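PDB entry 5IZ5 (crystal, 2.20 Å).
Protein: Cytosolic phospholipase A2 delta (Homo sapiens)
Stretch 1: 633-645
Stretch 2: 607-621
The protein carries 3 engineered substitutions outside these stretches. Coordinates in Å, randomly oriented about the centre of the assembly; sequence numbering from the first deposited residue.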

# COMPACT_ATOMS: atom_id res chain seq x y z
N LEU B 633 7.57 -12.39 10.48
CA LEU B 633 7.98 -11.00 10.29
C LEU B 633 7.18 -10.00 11.14
O LEU B 633 7.73 -9.00 11.62
CB LEU B 633 7.93 -10.61 8.79
CG LEU B 633 9.28 -10.10 8.30
CD1 LEU B 633 9.49 -10.33 6.81
CD2 LEU B 633 9.45 -8.64 8.65
N ASP B 634 5.90 -10.29 11.36
CA ASP B 634 5.05 -9.38 12.12
C ASP B 634 5.32 -9.41 13.63
O ASP B 634 5.10 -8.42 14.32
CB ASP B 634 3.58 -9.65 11.81
CG ASP B 634 3.24 -9.35 10.36
OD1 ASP B 634 4.01 -8.66 9.67
OD2 ASP B 634 2.19 -9.81 9.89
N SER B 635 5.85 -10.53 14.12
CA SER B 635 6.30 -10.60 15.53
C SER B 635 7.58 -9.77 15.78
O SER B 635 8.04 -9.67 16.92
CB SER B 635 6.48 -12.05 16.01
OG SER B 635 7.68 -12.63 15.52
N MET B 636 8.14 -9.18 14.72
CA MET B 636 9.34 -8.34 14.79
C MET B 636 8.97 -6.87 14.58
O MET B 636 8.99 -6.36 13.45
CB MET B 636 10.37 -8.76 13.74
CG MET B 636 10.89 -10.18 13.90
SD MET B 636 11.82 -10.47 15.43
CE MET B 636 13.32 -9.55 15.09
N PRO B 637 8.65 -6.18 15.68
CA PRO B 637 8.09 -4.84 15.53
C PRO B 637 9.07 -3.81 14.94
O PRO B 637 8.64 -2.93 14.19
CB PRO B 637 7.68 -4.48 16.96
CG PRO B 637 8.62 -5.25 17.81
CD PRO B 637 8.81 -6.55 17.09
N SER B 638 10.36 -3.94 15.23
CA SER B 638 11.35 -3.03 14.64
C SER B 638 11.50 -3.21 13.12
O SER B 638 11.99 -2.31 12.44
CB SER B 638 12.71 -3.18 15.33
OG SER B 638 13.10 -4.54 15.40
N GLN B 639 11.06 -4.36 12.58
CA GLN B 639 11.12 -4.63 11.14
C GLN B 639 9.79 -4.40 10.41
O GLN B 639 9.66 -4.79 9.25
CB GLN B 639 11.58 -6.07 10.88
CG GLN B 639 12.70 -6.55 11.79
CD GLN B 639 13.21 -7.93 11.42
OE1 GLN B 639 12.44 -8.89 11.35
NE2 GLN B 639 14.51 -8.04 11.16
N LEU B 640 8.82 -3.76 11.06
CA LEU B 640 7.53 -3.50 10.40
C LEU B 640 7.54 -2.21 9.58
O LEU B 640 8.52 -1.46 9.60
CB LEU B 640 6.40 -3.48 11.44
CG LEU B 640 6.07 -4.85 12.06
CD1 LEU B 640 4.81 -4.77 12.91
CD2 LEU B 640 5.91 -5.93 11.01
N THR B 641 6.45 -1.94 8.86
CA THR B 641 6.40 -0.84 7.89
C THR B 641 6.48 0.60 8.45
O THR B 641 7.01 1.48 7.76
CB THR B 641 5.15 -0.98 6.97
OG1 THR B 641 5.23 -2.22 6.25
CG2 THR B 641 5.04 0.16 5.96
N PRO B 642 5.96 0.84 9.67
CA PRO B 642 5.94 2.22 10.17
C PRO B 642 7.29 2.93 10.12
O PRO B 642 7.34 4.13 9.84
CB PRO B 642 5.46 2.06 11.61
CG PRO B 642 4.56 0.88 11.54
CD PRO B 642 5.25 -0.06 10.59
N LYS B 643 8.37 2.20 10.34
CA LYS B 643 9.70 2.79 10.34
C LYS B 643 10.31 3.04 8.96
O LYS B 643 11.37 3.65 8.87
CB LYS B 643 10.63 2.05 11.32
CG LYS B 643 11.94 1.48 10.81
CD LYS B 643 11.78 0.09 10.21
CE LYS B 643 13.10 -0.39 9.64
NZ LYS B 643 12.94 -1.69 8.92
N GLU B 644 9.64 2.61 7.88
CA GLU B 644 10.17 2.82 6.54
C GLU B 644 9.80 4.21 6.01
O GLU B 644 8.65 4.66 6.16
CB GLU B 644 9.67 1.73 5.59
CG GLU B 644 10.00 0.32 6.06
CD GLU B 644 11.48 -0.03 5.92
OE1 GLU B 644 11.86 -1.12 6.37
OE2 GLU B 644 12.27 0.77 5.38
N PRO B 645 10.77 4.92 5.41
CA PRO B 645 10.44 6.15 4.70
C PRO B 645 9.61 5.92 3.43
O PRO B 645 8.91 6.83 3.01
CB PRO B 645 11.80 6.74 4.31
CG PRO B 645 12.82 5.99 5.08
CD PRO B 645 12.23 4.68 5.49
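Stretch 2 607-621: PNFLQGLQLHQDYCS

Stretch 2 runs antiparallel to stretch 1: Tyr 619 and Cys 620, near the end of stretch 2, meet Asp 634 and Ser 635, and Pro 607 and Asn 608 meet Pro 645. The CA atoms of Ser 635 and Cys 620 are 7.1 Å apart, those of Pro 642 and Leu 610 5.0 Å. Stretch 2 has turns at Asn 608-Gln 611 (type I), Leu 610-Leu 613 (type II) and His 616-Tyr 619 (type I), with a short strand at Gln 614 and Leu 615.

At the end of the helix that enters stretch 1, the carbonyl of Asp 634 accepts a hydrogen bond from the phenol of Tyr 619 (OH to O, 2.7 Å), approaching the ring at its edge. The CA-to-CB bonds of Ser 635 and Met 636 point away from stretch 2. That of Pro 637, in a 3-10 segment, points toward it: Pro 637 CB lies 3.8 Å from Tyr 619 CZ and 4.3 Å from Leu 615 CG. Leu 640 extends this apolar patch, with CD1 3.7 Å from Tyr 619 CE2 and 4.0 Å from Leu 615 CG.

From Thr 641 onward, several carbonyl oxygens of stretch 1 face polar groups of stretch 2. Thr 641 O lies 2.9 Å from Asn 608 ND2. Pro 642 has the largest area covered by the other stretch; its CG packs 3.9 Å from Leu 615 CD2, while its O accepts a hydrogen bond from Gly 612 N (3.1 Å) and a CA-H contact from Gln 611 CA (3.3 Å). At the backbone angles of Gly 612 (phi 88°, psi -20°) a CB would jam against Gln 611 O, which by itself calls for glycine. Glu 644 O receives Asn 608 ND2 at 2.9 Å, and Pro 645 O receives Asn 608 N, also at 2.9 Å and nearly linear. Asn 608 thus ties down two successive carbonyls, while its OD1 accepts Leu 610 N (2.9 Å) within its own turn.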

# COMPACT_ATOMS: atom_id res chain seq x y z
N PRO B 607 6.33 7.62 -0.93
CA PRO B 607 6.58 8.00 0.46
C PRO B 607 5.58 7.32 1.39
O PRO B 607 4.40 7.24 1.07
CB PRO B 607 6.37 9.51 0.45
CG PRO B 607 6.72 9.93 -0.94
CD PRO B 607 6.21 8.81 -1.80
N ASN B 608 6.07 6.83 2.52
CA ASN B 608 5.24 6.11 3.47
C ASN B 608 4.53 7.06 4.43
O ASN B 608 5.17 7.66 5.30
CB ASN B 608 6.11 5.13 4.25
CG ASN B 608 5.31 4.32 5.25
OD1 ASN B 608 4.07 4.30 5.21
ND2 ASN B 608 6.00 3.60 6.11
N PHE B 609 3.21 7.17 4.30
CA PHE B 609 2.43 8.02 5.20
C PHE B 609 2.45 7.56 6.67
O PHE B 609 2.09 8.32 7.56
CB PHE B 609 0.98 8.22 4.69
CG PHE B 609 0.23 6.95 4.39
CD1 PHE B 609 -0.47 6.29 5.38
CD2 PHE B 609 0.18 6.45 3.10
CE1 PHE B 609 -1.18 5.13 5.10
CE2 PHE B 609 -0.53 5.29 2.81
CZ PHE B 609 -1.21 4.63 3.81
N LEU B 610 2.88 6.32 6.92
CA LEU B 610 3.06 5.84 8.28
C LEU B 610 4.41 6.21 8.91
O LEU B 610 4.63 5.90 10.09
CB LEU B 610 2.91 4.31 8.32
CG LEU B 610 1.62 3.72 7.76
CD1 LEU B 610 1.58 2.22 8.01
CD2 LEU B 610 0.39 4.38 8.36
N GLN B 611 5.30 6.85 8.15
CA GLN B 611 6.68 7.07 8.61
C GLN B 611 6.79 7.64 10.02
O GLN B 611 6.14 8.63 10.36
CB GLN B 611 7.45 7.99 7.65
CG GLN B 611 8.91 8.17 8.05
CD GLN B 611 9.74 8.96 7.05
OE1 GLN B 611 9.24 9.50 6.07
NE2 GLN B 611 11.03 9.04 7.32
N GLY B 612 7.60 7.00 10.85
CA GLY B 612 7.88 7.50 12.19
C GLY B 612 6.91 7.05 13.26
O GLY B 612 7.25 7.07 14.44
N LEU B 613 5.72 6.60 12.88
CA LEU B 613 4.77 6.04 13.84
C LEU B 613 5.37 4.78 14.45
O LEU B 613 6.18 4.10 13.81
CB LEU B 613 3.43 5.73 13.18
CG LEU B 613 2.68 6.95 12.64
CD1 LEU B 613 1.53 6.52 11.75
CD2 LEU B 613 2.19 7.82 13.79
N GLN B 614 4.96 4.47 15.67
CA GLN B 614 5.52 3.35 16.40
C GLN B 614 4.46 2.31 16.76
O GLN B 614 3.27 2.61 16.80
CB GLN B 614 6.24 3.86 17.64
CG GLN B 614 7.20 5.01 17.34
CD GLN B 614 8.03 5.44 18.53
OE1 GLN B 614 7.73 5.09 19.67
NE2 GLN B 614 9.10 6.19 18.26
N LEU B 615 4.90 1.08 17.02
CA LEU B 615 3.97 -0.00 17.33
C LEU B 615 3.60 0.01 18.80
O LEU B 615 4.46 0.18 19.65
CB LEU B 615 4.57 -1.37 16.95
CG LEU B 615 4.67 -1.75 15.47
CD1 LEU B 615 3.33 -1.57 14.77
CD2 LEU B 615 5.76 -0.96 14.75
N HIS B 616 2.32 -0.22 19.08
CA HIS B 616 1.82 -0.28 20.45
C HIS B 616 2.40 -1.52 21.14
O HIS B 616 2.70 -2.51 20.49
CB HIS B 616 0.29 -0.35 20.45
CG HIS B 616 -0.34 -0.03 21.76
ND1 HIS B 616 -0.42 -0.93 22.80
CD2 HIS B 616 -0.93 1.10 22.22
CE1 HIS B 616 -1.01 -0.38 23.83
NE2 HIS B 616 -1.34 0.86 23.50
N GLN B 617 2.58 -1.44 22.46
CA GLN B 617 3.16 -2.55 23.23
C GLN B 617 2.42 -3.88 23.02
O GLN B 617 3.04 -4.94 22.97
CB GLN B 617 3.20 -2.20 24.72
CG GLN B 617 3.73 -3.29 25.65
CD GLN B 617 5.12 -3.79 25.31
OE1 GLN B 617 5.36 -4.99 25.29
NE2 GLN B 617 6.06 -2.88 25.06
N ASP B 618 1.11 -3.83 22.87
CA ASP B 618 0.37 -5.07 22.65
C ASP B 618 -0.29 -5.12 21.27
O ASP B 618 -1.34 -5.74 21.10
CB ASP B 618 -0.57 -5.44 23.82
CG ASP B 618 -1.19 -4.25 24.49
OD1 ASP B 618 -0.75 -3.85 25.60
OD2 ASP B 618 -2.13 -3.72 23.90
N TYR B 619 0.37 -4.51 20.28
CA TYR B 619 -0.09 -4.57 18.89
C TYR B 619 -0.39 -6.01 18.42
O TYR B 619 -1.36 -6.23 17.69
CB TYR B 619 0.93 -3.91 17.93
CG TYR B 619 2.13 -4.76 17.59
CD1 TYR B 619 3.16 -4.95 18.51
CD2 TYR B 619 2.24 -5.37 16.35
CE1 TYR B 619 4.26 -5.73 18.19
CE2 TYR B 619 3.34 -6.14 16.03
CZ TYR B 619 4.34 -6.32 16.95
OH TYR B 619 5.44 -7.09 16.63
N CYS B 620 0.43 -6.97 18.83
CA CYS B 620 0.25 -8.37 18.40
C CYS B 620 -1.08 -8.99 18.77
O CYS B 620 -1.64 -9.74 17.98
CB CYS B 620 1.34 -9.27 18.98
SG CYS B 620 2.74 -9.45 17.90
N SER B 621 -1.56 -8.70 19.97
CA SER B 621 -2.80 -9.27 20.47
C SER B 621 -3.97 -8.31 20.23
O SER B 621 -4.74 -8.01 21.15
CB SER B 621 -2.66 -9.53 21.96
OG SER B 621 -2.56 -8.32 22.69